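Local coordinates for SIR4-interacting protein SIF2 (Saccharomyces cerevisiae, PDB 1R5M) that acts as a transcriptional corepressor in the SET3 complex, antagonises telomeric silencing in yeast and may recruit SIR4 to non-telomeric sites, at residues K66-R71 with H96-S101; T108-C113 with G126-E131; E213-D218 with L253-T258; N259-S264 with L271-G276. All coordinates share one frame; numbering follows the deposited sequence.

Contact 1 (K66-R71 with H96-S101). With SO4 (sulfate ion), chain B.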
loop_
_atom_site.group_PDB
_atom_site.type_symbol
_atom_site.label_atom_id
_atom_site.label_comp_id
_atom_site.label_asym_id
_atom_site.label_seq_id
_atom_site.Cartn_x
_atom_site.Cartn_y
_atom_site.Cartn_z
ATOM N N LYS A 66 8.155 -5.922 15.423
ATOM C CA LYS A 66 7.178 -6.051 16.490
ATOM C C LYS A 66 7.514 -5.365 17.809
ATOM O O LYS A 66 6.604 -4.984 18.544
ATOM C CB LYS A 66 6.886 -7.536 16.725
ATOM C CG LYS A 66 6.298 -8.217 15.490
ATOM C CD LYS A 66 6.015 -9.700 15.703
ATOM C CE LYS A 66 5.404 -10.313 14.443
ATOM N NZ LYS A 66 5.202 -11.788 14.559
ATOM N N ASN A 67 8.798 -5.182 18.101
ATOM C CA ASN A 67 9.192 -4.559 19.362
ATOM C C ASN A 67 9.227 -3.030 19.371
ATOM O O ASN A 67 10.223 -2.427 19.773
ATOM C CB ASN A 67 10.548 -5.106 19.821
ATOM C CG ASN A 67 10.868 -4.727 21.257
ATOM O OD1 ASN A 67 9.996 -4.766 22.124
ATOM N ND2 ASN A 67 12.120 -4.371 21.515
ATOM N N SER A 68 8.138 -2.411 18.922
ATOM C CA SER A 68 8.022 -0.951 18.922
ATOM C C SER A 68 9.222 -0.272 18.267
ATOM O O SER A 68 9.721 0.748 18.752
ATOM C CB SER A 68 7.866 -0.464 20.370
ATOM O OG SER A 68 7.272 0.824 20.437
ATOM N N VAL A 69 9.672 -0.828 17.148
ATOM C CA VAL A 69 10.823 -0.281 16.451
ATOM C C VAL A 69 10.800 -0.626 14.966
ATOM O O VAL A 69 10.297 -1.678 14.566
ATOM C CB VAL A 69 12.148 -0.819 17.072
ATOM C CG1 VAL A 69 12.253 -2.331 16.859
ATOM C CG2 VAL A 69 13.348 -0.113 16.460
ATOM N N ALA A 70 11.326 0.288 14.158
ATOM C CA ALA A 70 11.438 0.093 12.720
ATOM C C ALA A 70 12.908 0.347 12.427
ATOM O O ALA A 70 13.617 0.919 13.250
ATOM C CB ALA A 70 10.562 1.093 11.964
ATOM N N ARG A 71 13.375 -0.087 11.267
ATOM C CA ARG A 71 14.767 0.128 10.917
ATOM C C ARG A 71 14.920 0.556 9.470
ATOM O O ARG A 71 14.096 0.223 8.616
ATOM C CB ARG A 71 15.587 -1.148 11.162
ATOM C CG ARG A 71 15.952 -1.386 12.626
ATOM C CD ARG A 71 16.830 -2.623 12.791
ATOM N NE ARG A 71 17.523 -2.639 14.079
ATOM C CZ ARG A 71 16.962 -2.968 15.241
ATOM N NH1 ARG A 71 15.686 -3.323 15.297
ATOM N NH2 ARG A 71 17.678 -2.928 16.356
ATOM N N HIS A 96 10.050 3.681 18.977
ATOM C CA HIS A 96 8.926 4.370 19.607
ATOM C C HIS A 96 8.905 3.914 21.063
ATOM O O HIS A 96 9.018 2.725 21.348
ATOM C CB HIS A 96 7.593 3.964 18.968
ATOM C CG HIS A 96 7.362 4.534 17.604
ATOM N ND1 HIS A 96 6.379 5.464 17.345
ATOM C CD2 HIS A 96 7.948 4.264 16.412
ATOM C CE1 HIS A 96 6.363 5.738 16.052
ATOM N NE2 HIS A 96 7.304 5.023 15.464
ATOM N N PRO A 97 8.777 4.850 22.008
ATOM C CA PRO A 97 8.745 4.426 23.409
ATOM C C PRO A 97 7.413 3.736 23.695
ATOM O O PRO A 97 6.443 3.935 22.967
ATOM C CB PRO A 97 8.883 5.745 24.165
ATOM C CG PRO A 97 8.169 6.711 23.261
ATOM C CD PRO A 97 8.681 6.315 21.890
ATOM N N PHE A 98 7.364 2.901 24.727
ATOM C CA PHE A 98 6.104 2.268 25.073
ATOM C C PHE A 98 5.336 3.321 25.859
ATOM O O PHE A 98 5.943 4.129 26.563
ATOM C CB PHE A 98 6.325 1.014 25.919
ATOM C CG PHE A 98 6.842 -0.156 25.131
ATOM C CD1 PHE A 98 8.201 -0.300 24.880
ATOM C CD2 PHE A 98 5.962 -1.102 24.617
ATOM C CE1 PHE A 98 8.679 -1.370 24.126
ATOM C CE2 PHE A 98 6.431 -2.175 23.861
ATOM C CZ PHE A 98 7.792 -2.307 23.617
ATOM N N ALA A 99 4.016 3.319 25.727
ATOM C CA ALA A 99 3.179 4.301 26.405
ATOM C C ALA A 99 3.299 4.241 27.918
ATOM O O ALA A 99 3.548 3.181 28.497
ATOM C CB ALA A 99 1.726 4.113 25.995
ATOM N N LEU A 100 3.123 5.396 28.551
ATOM C CA LEU A 100 3.185 5.491 30.000
ATOM C C LEU A 100 2.079 4.589 30.531
ATOM O O LEU A 100 2.251 3.900 31.537
ATOM C CB LEU A 100 2.938 6.937 30.437
ATOM C CG LEU A 100 3.003 7.245 31.934
ATOM C CD1 LEU A 100 4.402 6.976 32.458
ATOM C CD2 LEU A 100 2.617 8.695 32.164
ATOM N N SER A 101 0.950 4.606 29.824
ATOM C CA SER A 101 -0.224 3.808 30.162
ATOM C C SER A 101 -0.892 4.280 31.447
ATOM O O SER A 101 -2.104 4.503 31.481
ATOM C CB SER A 101 0.154 2.329 30.285
ATOM O OG SER A 101 -0.983 1.537 30.587
HETATM S S SO4 B . 15.461 -4.474 19.129
HETATM O O1 SO4 B . 14.267 -3.965 19.830
HETATM O O2 SO4 B . 15.990 -5.647 19.851
HETATM O O3 SO4 B . 15.097 -4.860 17.753
HETATM O O4 SO4 B . 16.497 -3.425 19.077
#

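Contact 2 (T108-C113 with G126-E131)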
loop_
_atom_site.group_PDB
_atom_site.type_symbol
_atom_site.label_atom_id
_atom_site.label_comp_id
_atom_site.label_asym_id
_atom_site.label_seq_id
_atom_site.Cartn_x
_atom_site.Cartn_y
_atom_site.Cartn_z
ATOM N N THR A 108 1.692 -5.202 23.679
ATOM C CA THR A 108 2.394 -5.197 22.400
ATOM C C THR A 108 2.248 -3.847 21.702
ATOM O O THR A 108 1.186 -3.224 21.755
ATOM C CB THR A 108 1.849 -6.294 21.459
ATOM O OG1 THR A 108 2.629 -6.326 20.259
ATOM C CG2 THR A 108 0.396 -6.015 21.097
ATOM N N ASN A 109 3.320 -3.403 21.054
ATOM C CA ASN A 109 3.314 -2.134 20.334
ATOM C C ASN A 109 4.143 -2.289 19.064
ATOM O O ASN A 109 5.248 -1.765 18.959
ATOM C CB ASN A 109 3.895 -1.016 21.211
ATOM C CG ASN A 109 3.538 0.377 20.702
ATOM O OD1 ASN A 109 2.382 0.650 20.369
ATOM N ND2 ASN A 109 4.528 1.268 20.657
ATOM N N GLN A 110 3.598 -3.020 18.098
ATOM C CA GLN A 110 4.293 -3.250 16.838
ATOM C C GLN A 110 4.190 -2.031 15.931
ATOM O O GLN A 110 3.295 -1.202 16.088
ATOM C CB GLN A 110 3.682 -4.448 16.098
ATOM C CG GLN A 110 3.477 -5.705 16.938
ATOM C CD GLN A 110 2.986 -6.887 16.112
ATOM O OE1 GLN A 110 2.470 -6.719 15.005
ATOM N NE2 GLN A 110 3.136 -8.093 16.657
ATOM N N VAL A 111 5.126 -1.918 14.996
ATOM C CA VAL A 111 5.077 -0.838 14.019
ATOM C C VAL A 111 4.050 -1.364 13.018
ATOM O O VAL A 111 4.201 -2.471 12.490
ATOM C CB VAL A 111 6.438 -0.629 13.337
ATOM C CG1 VAL A 111 6.284 0.293 12.137
ATOM C CG2 VAL A 111 7.422 -0.026 14.331
ATOM N N THR A 112 3.002 -0.588 12.771
ATOM C CA THR A 112 1.923 -1.013 11.883
ATOM C C THR A 112 1.853 -0.293 10.544
ATOM O O THR A 112 1.064 -0.673 9.670
ATOM C CB THR A 112 0.564 -0.820 12.563
ATOM O OG1 THR A 112 0.382 0.570 12.865
ATOM C CG2 THR A 112 0.491 -1.626 13.855
ATOM N N CYS A 113 2.667 0.740 10.377
ATOM C CA CYS A 113 2.622 1.506 9.141
ATOM C C CYS A 113 3.902 2.302 8.927
ATOM O O CYS A 113 4.479 2.829 9.878
ATOM C CB CYS A 113 1.415 2.456 9.203
ATOM S SG CYS A 113 1.026 3.394 7.697
ATOM N N GLY A 126 4.268 4.487 12.202
ATOM C CA GLY A 126 3.139 4.465 13.118
ATOM C C GLY A 126 3.128 3.159 13.889
ATOM O O GLY A 126 3.513 2.119 13.351
ATOM N N VAL A 127 2.687 3.203 15.143
ATOM C CA VAL A 127 2.643 2.005 15.980
ATOM C C VAL A 127 1.237 1.669 16.460
ATOM O O VAL A 127 0.295 2.436 16.265
ATOM C CB VAL A 127 3.572 2.143 17.214
ATOM C CG1 VAL A 127 5.020 2.169 16.766
ATOM C CG2 VAL A 127 3.233 3.416 17.998
ATOM N N GLU A 128 1.103 0.504 17.089
ATOM C CA GLU A 128 -0.186 0.056 17.590
ATOM C C GLU A 128 -0.896 1.027 18.525
ATOM O O GLU A 128 -2.123 1.105 18.501
ATOM C CB GLU A 128 -0.046 -1.282 18.316
ATOM C CG GLU A 128 0.283 -2.461 17.437
ATOM C CD GLU A 128 0.166 -3.762 18.201
ATOM O OE1 GLU A 128 -0.977 -4.203 18.452
ATOM O OE2 GLU A 128 1.211 -4.331 18.567
ATOM N N ASN A 129 -0.153 1.755 19.358
ATOM C CA ASN A 129 -0.826 2.669 20.276
ATOM C C ASN A 129 -1.319 3.952 19.619
ATOM O O ASN A 129 -1.985 4.764 20.264
ATOM C CB ASN A 129 0.043 2.989 21.511
ATOM C CG ASN A 129 1.246 3.868 21.199
ATOM O OD1 ASN A 129 1.153 4.834 20.440
ATOM N ND2 ASN A 129 2.378 3.550 21.817
ATOM N N GLY A 130 -0.998 4.125 18.336
ATOM C CA GLY A 130 -1.454 5.297 17.607
ATOM C C GLY A 130 -0.436 6.382 17.317
ATOM O O GLY A 130 -0.668 7.245 16.468
ATOM N N GLU A 131 0.694 6.349 18.009
ATOM C CA GLU A 131 1.720 7.360 17.809
ATOM C C GLU A 131 2.377 7.320 16.438
ATOM O O GLU A 131 2.613 6.252 15.874
ATOM C CB GLU A 131 2.811 7.224 18.869
ATOM C CG GLU A 131 3.878 8.313 18.796
ATOM C CD GLU A 131 5.030 8.058 19.740
ATOM O OE1 GLU A 131 5.729 7.040 19.561
ATOM O OE2 GLU A 131 5.239 8.874 20.664
#

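Contact 3 (E213-D218 with L253-T258)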
loop_
_atom_site.group_PDB
_atom_site.type_symbol
_atom_site.label_atom_id
_atom_site.label_comp_id
_atom_site.label_asym_id
_atom_site.label_seq_id
_atom_site.Cartn_x
_atom_site.Cartn_y
_atom_site.Cartn_z
ATOM N N GLU A 213 -6.528 8.981 0.601
ATOM C CA GLU A 213 -5.738 9.383 -0.559
ATOM C C GLU A 213 -5.845 10.867 -0.886
ATOM O O GLU A 213 -6.894 11.476 -0.698
ATOM C CB GLU A 213 -6.182 8.558 -1.783
ATOM C CG GLU A 213 -5.484 8.910 -3.095
ATOM C CD GLU A 213 -4.041 8.436 -3.147
ATOM O OE1 GLU A 213 -3.387 8.404 -2.083
ATOM O OE2 GLU A 213 -3.553 8.109 -4.250
ATOM N N TRP A 214 -4.748 11.445 -1.367
ATOM C CA TRP A 214 -4.743 12.849 -1.767
ATOM C C TRP A 214 -5.179 12.892 -3.226
ATOM O O TRP A 214 -4.746 12.062 -4.026
ATOM C CB TRP A 214 -3.339 13.457 -1.656
ATOM C CG TRP A 214 -2.891 13.711 -0.256
ATOM C CD1 TRP A 214 -2.224 12.848 0.562
ATOM C CD2 TRP A 214 -3.110 14.903 0.505
ATOM N NE1 TRP A 214 -2.015 13.430 1.792
ATOM C CE2 TRP A 214 -2.549 14.692 1.783
ATOM C CE3 TRP A 214 -3.727 16.133 0.230
ATOM C CZ2 TRP A 214 -2.587 15.667 2.790
ATOM C CZ3 TRP A 214 -3.764 17.104 1.233
ATOM C CH2 TRP A 214 -3.197 16.862 2.497
ATOM N N VAL A 215 -6.026 13.855 -3.577
ATOM C CA VAL A 215 -6.485 13.968 -4.961
ATOM C C VAL A 215 -6.090 15.304 -5.579
ATOM O O VAL A 215 -6.464 15.615 -6.712
ATOM C CB VAL A 215 -8.015 13.771 -5.069
ATOM C CG1 VAL A 215 -8.383 12.377 -4.596
ATOM C CG2 VAL A 215 -8.750 14.822 -4.256
ATOM N N ASP A 216 -5.331 16.083 -4.817
ATOM C CA ASP A 216 -4.823 17.379 -5.252
ATOM C C ASP A 216 -3.857 17.833 -4.162
ATOM O O ASP A 216 -3.773 17.205 -3.108
ATOM C CB ASP A 216 -5.958 18.396 -5.408
ATOM C CG ASP A 216 -5.619 19.504 -6.397
ATOM O OD1 ASP A 216 -4.422 19.703 -6.693
ATOM O OD2 ASP A 216 -6.556 20.180 -6.873
ATOM N N ASP A 217 -3.122 18.911 -4.412
ATOM C CA ASP A 217 -2.172 19.407 -3.427
ATOM C C ASP A 217 -2.862 19.757 -2.110
ATOM O O ASP A 217 -2.250 19.688 -1.042
ATOM C CB ASP A 217 -1.446 20.642 -3.971
ATOM C CG ASP A 217 -0.627 20.338 -5.214
ATOM O OD1 ASP A 217 0.306 19.513 -5.127
ATOM O OD2 ASP A 217 -0.918 20.921 -6.279
ATOM N N ASP A 218 -4.140 20.116 -2.190
ATOM C CA ASP A 218 -4.899 20.502 -1.005
ATOM C C ASP A 218 -6.264 19.828 -0.891
ATOM O O ASP A 218 -7.155 20.342 -0.221
ATOM C CB ASP A 218 -5.089 22.021 -1.002
ATOM C CG ASP A 218 -6.000 22.492 -2.119
ATOM O OD1 ASP A 218 -5.983 21.872 -3.206
ATOM O OD2 ASP A 218 -6.728 23.488 -1.914
ATOM N N LEU A 253 -7.732 3.274 -2.149
ATOM C CA LEU A 253 -7.971 4.594 -2.727
ATOM C C LEU A 253 -6.646 5.007 -3.362
ATOM O O LEU A 253 -5.652 5.220 -2.665
ATOM C CB LEU A 253 -8.406 5.606 -1.660
ATOM C CG LEU A 253 -9.840 5.418 -1.154
ATOM C CD1 LEU A 253 -10.076 6.313 0.042
ATOM C CD2 LEU A 253 -10.838 5.740 -2.267
ATOM N N GLU A 254 -6.641 5.085 -4.690
ATOM C CA GLU A 254 -5.451 5.444 -5.457
ATOM C C GLU A 254 -5.770 6.480 -6.524
ATOM O O GLU A 254 -6.549 6.222 -7.448
ATOM C CB GLU A 254 -4.863 4.204 -6.136
ATOM C CG GLU A 254 -4.253 3.178 -5.191
ATOM C CD GLU A 254 -2.934 3.637 -4.597
ATOM O OE1 GLU A 254 -2.423 4.695 -5.021
ATOM O OE2 GLU A 254 -2.407 2.933 -3.713
ATOM N N PHE A 255 -5.160 7.652 -6.401
ATOM C CA PHE A 255 -5.381 8.722 -7.361
ATOM C C PHE A 255 -4.274 8.748 -8.408
ATOM O O PHE A 255 -3.093 8.614 -8.081
ATOM C CB PHE A 255 -5.431 10.075 -6.642
ATOM C CG PHE A 255 -5.758 11.232 -7.545
ATOM C CD1 PHE A 255 -7.035 11.377 -8.080
ATOM C CD2 PHE A 255 -4.788 12.179 -7.859
ATOM C CE1 PHE A 255 -7.344 12.453 -8.916
ATOM C CE2 PHE A 255 -5.086 13.257 -8.692
ATOM C CZ PHE A 255 -6.365 13.393 -9.219
ATOM N N ASN A 256 -4.668 8.913 -9.666
ATOM C CA ASN A 256 -3.733 8.986 -10.784
ATOM C C ASN A 256 -3.637 10.477 -11.124
ATOM O O ASN A 256 -4.597 11.079 -11.606
ATOM C CB ASN A 256 -4.288 8.159 -11.955
ATOM C CG ASN A 256 -3.381 8.160 -13.174
ATOM O OD1 ASN A 256 -3.239 7.139 -13.855
ATOM N ND2 ASN A 256 -2.783 9.304 -13.472
ATOM N N ASP A 257 -2.476 11.068 -10.857
ATOM C CA ASP A 257 -2.277 12.495 -11.081
ATOM C C ASP A 257 -2.146 12.915 -12.540
ATOM O O ASP A 257 -2.077 14.109 -12.836
ATOM C CB ASP A 257 -1.061 12.978 -10.287
ATOM C CG ASP A 257 -1.055 14.482 -10.092
ATOM O OD1 ASP A 257 -2.107 15.032 -9.704
ATOM O OD2 ASP A 257 -0.001 15.112 -10.318
ATOM N N THR A 258 -2.107 11.948 -13.450
ATOM C CA THR A 258 -2.010 12.273 -14.869
ATOM C C THR A 258 -3.396 12.345 -15.499
ATOM O O THR A 258 -3.733 13.343 -16.135
ATOM C CB THR A 258 -1.156 11.248 -15.635
ATOM O OG1 THR A 258 0.189 11.285 -15.141
ATOM C CG2 THR A 258 -1.144 11.574 -17.128
HETATM O O HOH W 1 -1.593 6.239 -2.931
#

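Contact 4 (N259-S264 with L271-G276)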
loop_
_atom_site.group_PDB
_atom_site.type_symbol
_atom_site.label_atom_id
_atom_site.label_comp_id
_atom_site.label_asym_id
_atom_site.label_seq_id
_atom_site.Cartn_x
_atom_site.Cartn_y
_atom_site.Cartn_z
ATOM N N ASN A 259 -4.205 11.300 -15.327
ATOM C CA ASN A 259 -5.549 11.311 -15.894
ATOM C C ASN A 259 -6.572 11.926 -14.931
ATOM O O ASN A 259 -7.744 12.078 -15.272
ATOM C CB ASN A 259 -5.988 9.897 -16.314
ATOM C CG ASN A 259 -6.050 8.924 -15.154
ATOM O OD1 ASN A 259 -6.078 9.324 -13.996
ATOM N ND2 ASN A 259 -6.089 7.631 -15.467
ATOM N N LYS A 260 -6.110 12.284 -13.734
ATOM C CA LYS A 260 -6.947 12.902 -12.706
ATOM C C LYS A 260 -8.147 12.064 -12.275
ATOM O O LYS A 260 -9.215 12.594 -11.965
ATOM C CB LYS A 260 -7.433 14.277 -13.181
ATOM C CG LYS A 260 -6.314 15.219 -13.598
ATOM C CD LYS A 260 -5.338 15.479 -12.460
ATOM C CE LYS A 260 -4.248 16.457 -12.877
ATOM N NZ LYS A 260 -3.248 16.665 -11.793
ATOM N N LEU A 261 -7.967 10.748 -12.253
ATOM C CA LEU A 261 -9.039 9.853 -11.847
ATOM C C LEU A 261 -8.684 9.137 -10.556
ATOM O O LEU A 261 -7.518 8.844 -10.295
ATOM C CB LEU A 261 -9.307 8.808 -12.932
ATOM C CG LEU A 261 -9.775 9.324 -14.296
ATOM C CD1 LEU A 261 -9.891 8.154 -15.261
ATOM C CD2 LEU A 261 -11.117 10.033 -14.154
ATOM N N LEU A 262 -9.706 8.864 -9.754
ATOM C CA LEU A 262 -9.536 8.157 -8.494
ATOM C C LEU A 262 -10.002 6.721 -8.655
ATOM O O LEU A 262 -11.093 6.470 -9.166
ATOM C CB LEU A 262 -10.368 8.815 -7.391
ATOM C CG LEU A 262 -10.393 8.065 -6.053
ATOM C CD1 LEU A 262 -9.019 8.143 -5.394
ATOM C CD2 LEU A 262 -11.457 8.665 -5.146
ATOM N N LEU A 263 -9.163 5.782 -8.231
ATOM C CA LEU A 263 -9.499 4.365 -8.272
ATOM C C LEU A 263 -9.849 3.959 -6.846
ATOM O O LEU A 263 -9.111 4.275 -5.912
ATOM C CB LEU A 263 -8.299 3.536 -8.747
ATOM C CG LEU A 263 -8.322 2.043 -8.392
ATOM C CD1 LEU A 263 -9.414 1.325 -9.177
ATOM C CD2 LEU A 263 -6.964 1.434 -8.707
ATOM N N SER A 264 -10.985 3.291 -6.667
ATOM C CA SER A 264 -11.363 2.819 -5.342
ATOM C C SER A 264 -11.701 1.333 -5.422
ATOM O O SER A 264 -12.130 0.841 -6.465
ATOM C CB SER A 264 -12.570 3.601 -4.801
ATOM O OG SER A 264 -13.719 3.418 -5.614
ATOM N N LEU A 271 -14.537 -2.464 -8.166
ATOM C CA LEU A 271 -13.618 -1.349 -8.313
ATOM C C LEU A 271 -14.453 -0.254 -8.941
ATOM O O LEU A 271 -15.332 -0.530 -9.759
ATOM C CB LEU A 271 -12.490 -1.661 -9.292
ATOM C CG LEU A 271 -11.467 -2.737 -8.966
ATOM C CD1 LEU A 271 -10.415 -2.742 -10.066
ATOM C CD2 LEU A 271 -10.832 -2.464 -7.611
ATOM N N ARG A 272 -14.200 0.985 -8.551
ATOM C CA ARG A 272 -14.892 2.105 -9.163
ATOM C C ARG A 272 -13.842 3.136 -9.559
ATOM O O ARG A 272 -12.783 3.238 -8.930
ATOM C CB ARG A 272 -15.936 2.703 -8.210
ATOM C CG ARG A 272 -17.256 1.917 -8.200
ATOM C CD ARG A 272 -18.275 2.512 -7.233
ATOM N NE ARG A 272 -19.498 1.709 -7.140
ATOM C CZ ARG A 272 -20.559 1.845 -7.932
ATOM N NH1 ARG A 272 -20.570 2.757 -8.894
ATOM N NH2 ARG A 272 -21.620 1.065 -7.755
ATOM N N ILE A 273 -14.126 3.862 -10.634
ATOM C CA ILE A 273 -13.236 4.904 -11.142
ATOM C C ILE A 273 -14.046 6.188 -11.035
ATOM O O ILE A 273 -15.179 6.249 -11.519
ATOM C CB ILE A 273 -12.861 4.663 -12.626
ATOM C CG1 ILE A 273 -12.199 3.287 -12.795
ATOM C CG2 ILE A 273 -11.929 5.764 -13.108
ATOM C CD1 ILE A 273 -10.890 3.116 -12.046
ATOM N N TRP A 274 -13.480 7.213 -10.404
ATOM C CA TRP A 274 -14.203 8.470 -10.222
ATOM C C TRP A 274 -13.553 9.662 -10.896
ATOM O O TRP A 274 -12.339 9.867 -10.797
ATOM C CB TRP A 274 -14.356 8.793 -8.731
ATOM C CG TRP A 274 -14.798 7.646 -7.887
ATOM C CD1 TRP A 274 -14.016 6.629 -7.408
ATOM C CD2 TRP A 274 -16.123 7.394 -7.408
ATOM N NE1 TRP A 274 -14.773 5.765 -6.661
ATOM C CE2 TRP A 274 -16.070 6.208 -6.642
ATOM C CE3 TRP A 274 -17.353 8.053 -7.551
ATOM C CZ2 TRP A 274 -17.197 5.666 -6.019
ATOM C CZ3 TRP A 274 -18.478 7.513 -6.930
ATOM C CH2 TRP A 274 -18.389 6.329 -6.172
ATOM N N HIS A 275 -14.382 10.452 -11.572
ATOM C CA HIS A 275 -13.933 11.660 -12.254
ATOM C C HIS A 275 -14.511 12.893 -11.568
ATOM O O HIS A 275 -13.800 13.868 -11.327
ATOM C CB HIS A 275 -14.391 11.649 -13.710
ATOM C CG HIS A 275 -14.431 13.008 -14.336
ATOM N ND1 HIS A 275 -13.293 13.720 -14.647
ATOM C CD2 HIS A 275 -15.475 13.797 -14.683
ATOM C CE1 HIS A 275 -13.635 14.888 -15.161
ATOM N NE2 HIS A 275 -14.953 14.960 -15.193
ATOM N N GLY A 276 -15.806 12.843 -11.270
ATOM C CA GLY A 276 -16.475 13.962 -10.627
ATOM C C GLY A 276 -16.108 14.128 -9.168
ATOM O O GLY A 276 -15.765 13.159 -8.492
HETATM O O HOH W 2 -11.003 14.606 -11.393
HETATM O O HOH W 3 -10.768 14.046 -14.173
#

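Contact 1 (K66-R71 with H96-S101)
Ser68 and His96 are joined by two hydrogen bonds that use the hydroxyl and the backbone carbonyl of the serine. Ser68 OG donates to His96 O at 2.7 Å, approaching from above the carbonyl plane, while His96 N returns a nearly straight bond (174°) to Ser68 O at 3.0 Å. With OG anti to the backbone N (chi1 -158°), the hydroxyl lies beside the carbonyl carbon and can reach the incoming chain. Phe98 closes over the same serine: Ser68 CB sits 3.7 Å above one face of the ring, displaced toward the rim near CZ, in a CH-pi contact. Asn67 OD1 meets that ring at its edge, 3.6 Å from Phe98 CZ.

On the far branch of the Asn67 amide, ND2 donates to sulfate O1 (2.8 Å). The edge of the Arg71 guanidinium, which also pairs with Glu65, holds the same ion through NH1 to O3 and NH2 to O4, and Arg95 adds a further bond. Ser68 OG also accepts from Asn109 ND2. The His96 imidazole is held at both nitrogens, by Thr125 OG1 at NE2 and by Glu131 OE1 at ND1.

The segment 96-101, which leaves the outer strand of one blade, is thus fastened by its first residue, and Glu131, itself paired with Arg133, would probably keep a proton on ND1 of the imidazole. The sulfate, probably from the crystallisation liquor, marks a patch that can hold an anion.

Contact 2 (T108-C113 with G126-E131)
Glu128 stretches back across Gln110 to the start of the other segment. Its CG lies anti to its own carbonyl carbon and CD continues the extended chain (chi2 -170°). The carboxylate uses the anti lone pair of OE2 to accept from Gln110 N at 2.8 Å, almost straight at 172°. The Thr108 side chain crosses that of Glu128 at about a right angle, its OG1 3.0 Å from Glu128 OE2. Lower on the chain, Thr112 CG2 packs 3.7 Å from Glu128 CG. An alanine in place of Glu128 would probably leave Gln110 N without this acceptor and the Thr108 hydroxyl without its neighbour.

The two segments form the paired ends of the hairpin of strands 111-116 and 122-127 in the second WD repeat, the inner pair of a propeller blade. A classic beta bulge interrupts the pairing: Gly126 O takes Thr112 N at 2.8 Å and Cys113 N only weakly. Val111 and Val127 make the non-hydrogen-bonded pair, CG2 of the first 4.1 Å from CG1 of the second.

Beyond it, Asn109 CG is anti to its backbone N, and OD1 accepts from Asn129 N at 2.9 Å, nearly in line with the C=O, its ND2 being taken up by Ser68 OG. The amide planes of Asn109 and Asn129 lie 20° apart. Asn129 OD1 closes an Asx turn on Glu131 N, within the bend that opens with the type I turn from Val127 to Gly130.

Contact 3 (E213-D218 with L253-T258)
Glu213 and Phe255 meet where two neighbouring blades of the WD40 beta-propeller adjoin, between the first, innermost strands of the fourth and fifth repeats. No backbone pairing links the two strands here; a carboxylate-to-backbone bond links them instead. Glu213 CG is anti to its backbone N and the chain then bends at chi2 (73°), from where the carboxylate presents the anti lone pair of OE2 to Phe255 N at 2.7 Å, almost straight at 176°. The other oxygen, OE1, forms a salt bridge with Lys156 of the third repeat, tying a further blade in. Glu254 OE1 stands only 3.7 Å from Glu213 OE2; Lys156 probably offsets the repulsion, and a water lies between the two acids.

Nearer the corner at Val215, packing takes over. Val215 CA sits over the centre of the Phe255 ring, 3.8 Å from its centroid, as a CH-pi contact, with Val215 O above the same face. An alanine in place of Phe255 would probably open a gap beside Val215, leaving its CA and CG1 without the ring they rest on. At the rim, Val215 CG1 rests 3.9 Å from Phe255 CD1.

Contact 4 (N259-S264 with L271-G276)
Ser264 and Trp274 make the tight end of this contact. The indole donates from NE1 to Ser264 OG at 2.8 Å, a bond straight to 172° and lying in the ring plane. With chi1 at 62°, Ser264 OG sits between its backbone N and carbonyl carbon, on the side where the indole meets it; it is also hydrogen-bonded to His246 NE2. Leu262 lies on the same face, its CD2 4.0 Å from Trp274 CD1.

This His-Ser-Trp chain is consistent with the structural tetrad of WD40 repeats; its Ser264 and Trp274 sit on the antiparallel hairpin of strands 261-266 and 271-274 in the fifth repeat, and His246 comes from the loop before the blade's first strand. Backbone bonds pair Leu262 with Trp274 and Ser264 with Arg272. Between them, on the opposite face, Leu263 CD1 packs 3.7 Å from Ile273 CD1; farther along, Leu261 CD1 meets Ile273 CG2 at 3.8 Å. Trp297 and Val303 of the next blade close over this apolar layer.

Toward residues 260 and 275 the contact gives way to water-mediated bonds. Lys260, exposed, sends its NZ off to Asp257. One water donates to Lys260 O and His275 O, and a second donates to Lys260 O and lies 2.6 Å from His275 ND1. Leu261 CD2 still packs 3.7 Å from His275 CB.

Along the chain the four contacts come in order, each closing before the next opens, and they fall into two pairs on the propeller. Contacts 1 and 2 have centres 7 Å apart and touch, joining the first blade and the chain that leaves it to the second. Contacts 3 and 4 have centres 10 Å apart; contact 4 and the 253-258 side of contact 3 share the sheet of the fifth repeat, where strands 250-256 and 261-266 are hydrogen-bonded neighbours. Contacts 1 and 4 lie on opposite sides of the chain's centre, their centres 37 Å apart. Together they sample the ring's construction: hairpins within blades in contacts 2 and 4, a joint between successive repeats in contact 3, and in contact 1 the fastening of the loop that leads from the first blade to the second.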